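Local structure of transcription factor IWS1 (Saccharomyces cerevisiae, 3NFQ) at residues 17-22 / 73-78. The protein regulates transcription by RNA polymerase II, interacts with SPT6, and may act both in recruitment of the TATA-binding protein and after it. Sequence-based numbering, arbitrary orientation.
Sequences KILRLK and LDNNLL
Lys-22, on the long helix 10-42, reaches across to the turn at Asn-75 and Asn-76 that links helix 69-74 to helix 77-85, joining two parts of the all-helical central domain, which contains a TFIIS N-terminal-type helical bundle. Asn-76 has a left-handed helical backbone conformation, phi and psi both positive, where the chain turns between the two helices. The polar part rests on the lysine: CG is anti to the backbone N (chi1 -179°) and the chain beyond it is extended, which carries Lys-22 NZ to Asn-75 O, a hydrogen bond of 3.1 Å whose donor sits 25° from the carbonyl plane. On the way, Lys-22 CE passes 3.5 Å from Asn-76 O. An alanine in place of Lys-22 would probably leave Asn-75 O without this donor and the water beside Asn-76 without its lysine partner. Among the apolar contacts, Leu-77 sends CD1 against the lysine backbone, 3.6 Å from Lys-22 CA, while its CD2 meets Leu-21 CD2 at 3.9 Å. Ile-18 CG2 packs on Asn-75 CB at 3.7 Å, the two side chains crossing at about a right angle, and Leu-19 CD2 also touches that CB. Ile-72 of helix 69-74 touches both Ile-18 and Leu-77. One water accepts from Lys-22 NZ (3.0 Å from the water oxygen) and donates to Asn-76 OD1.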
# COMPACT_ATOMS: atom_id res chain seq x y z
N LYS A 17 2.14 -9.15 15.25
CA LYS A 17 1.30 -7.98 15.18
C LYS A 17 1.30 -7.38 13.75
O LYS A 17 0.24 -7.01 13.23
CB LYS A 17 1.73 -6.96 16.24
CG LYS A 17 0.98 -5.64 16.23
CD LYS A 17 1.37 -4.75 15.03
CE LYS A 17 0.47 -3.49 14.82
NZ LYS A 17 -0.99 -3.70 14.60
N ILE A 18 2.47 -7.36 13.10
CA ILE A 18 2.57 -6.88 11.70
C ILE A 18 1.95 -7.90 10.74
O ILE A 18 1.35 -7.54 9.75
CB ILE A 18 4.03 -6.55 11.28
CG1 ILE A 18 4.40 -5.10 11.56
CG2 ILE A 18 4.21 -6.69 9.77
CD1 ILE A 18 3.92 -4.51 12.89
N LEU A 19 2.10 -9.19 11.05
CA LEU A 19 1.51 -10.23 10.19
C LEU A 19 -0.02 -10.28 10.20
O LEU A 19 -0.64 -10.57 9.17
CB LEU A 19 2.19 -11.61 10.42
CG LEU A 19 3.66 -11.69 10.03
CD1 LEU A 19 4.41 -12.85 10.76
CD2 LEU A 19 3.93 -11.71 8.50
N ARG A 20 -0.63 -9.96 11.35
CA ARG A 20 -2.06 -9.79 11.48
C ARG A 20 -2.59 -8.55 10.75
O ARG A 20 -3.69 -8.57 10.23
CB ARG A 20 -2.44 -9.63 12.95
CG ARG A 20 -2.57 -10.93 13.69
CD ARG A 20 -3.26 -10.71 15.04
NE ARG A 20 -2.83 -11.71 16.02
CZ ARG A 20 -3.58 -12.71 16.48
NH1 ARG A 20 -4.85 -12.86 16.08
NH2 ARG A 20 -3.07 -13.56 17.36
N LEU A 21 -1.81 -7.47 10.73
CA LEU A 21 -2.21 -6.31 9.95
C LEU A 21 -2.12 -6.65 8.46
O LEU A 21 -2.99 -6.33 7.68
CB LEU A 21 -1.29 -5.13 10.29
CG LEU A 21 -1.57 -3.85 9.52
CD1 LEU A 21 -2.96 -3.31 9.88
CD2 LEU A 21 -0.47 -2.83 9.82
N LYS A 22 -1.09 -7.38 8.10
CA LYS A 22 -0.91 -7.80 6.74
C LYS A 22 -2.16 -8.56 6.28
O LYS A 22 -2.79 -8.21 5.29
CB LYS A 22 0.35 -8.62 6.68
CG LYS A 22 0.70 -9.12 5.35
CD LYS A 22 2.12 -9.71 5.41
CE LYS A 22 2.47 -10.35 4.08
NZ LYS A 22 3.64 -11.23 4.33
N LEU A 73 9.34 -4.00 7.43
CA LEU A 73 10.14 -4.40 6.25
C LEU A 73 10.48 -5.88 6.26
O LEU A 73 10.45 -6.55 5.21
CB LEU A 73 11.43 -3.54 6.15
CG LEU A 73 11.17 -2.08 5.80
CD1 LEU A 73 12.44 -1.25 5.90
CD2 LEU A 73 10.57 -1.88 4.41
N ASP A 74 10.82 -6.42 7.42
CA ASP A 74 11.18 -7.84 7.50
C ASP A 74 10.02 -8.79 7.24
O ASP A 74 10.24 -9.88 6.73
CB ASP A 74 11.81 -8.16 8.85
CG ASP A 74 13.20 -7.56 9.00
OD1 ASP A 74 13.85 -7.19 7.99
OD2 ASP A 74 13.62 -7.43 10.17
N ASN A 75 8.79 -8.40 7.58
CA ASN A 75 7.60 -9.25 7.35
C ASN A 75 6.81 -9.01 6.06
O ASN A 75 5.67 -9.47 5.95
CB ASN A 75 6.69 -9.16 8.56
CG ASN A 75 7.36 -9.74 9.79
OD1 ASN A 75 7.92 -9.01 10.61
ND2 ASN A 75 7.42 -11.05 9.84
N ASN A 76 7.39 -8.26 5.12
CA ASN A 76 6.80 -8.01 3.82
C ASN A 76 5.41 -7.39 3.92
O ASN A 76 4.53 -7.68 3.10
CB ASN A 76 6.75 -9.33 3.01
CG ASN A 76 6.65 -9.12 1.50
OD1 ASN A 76 6.31 -10.05 0.75
ND2 ASN A 76 6.99 -7.92 1.03
N LEU A 77 5.19 -6.53 4.91
CA LEU A 77 3.96 -5.77 4.94
C LEU A 77 3.78 -4.91 3.67
O LEU A 77 2.67 -4.63 3.24
CB LEU A 77 3.93 -4.90 6.18
CG LEU A 77 2.62 -4.14 6.47
CD1 LEU A 77 1.43 -5.06 6.71
CD2 LEU A 77 2.79 -3.18 7.68
N LEU A 78 4.87 -4.51 3.05
CA LEU A 78 4.75 -3.72 1.79
C LEU A 78 4.00 -4.45 0.69
O LEU A 78 3.47 -3.86 -0.23
CB LEU A 78 6.13 -3.26 1.35
CG LEU A 78 6.85 -2.23 2.21
CD1 LEU A 78 8.19 -1.77 1.55
CD2 LEU A 78 5.89 -1.07 2.43
O HOH W 1 5.23 -12.54 2.15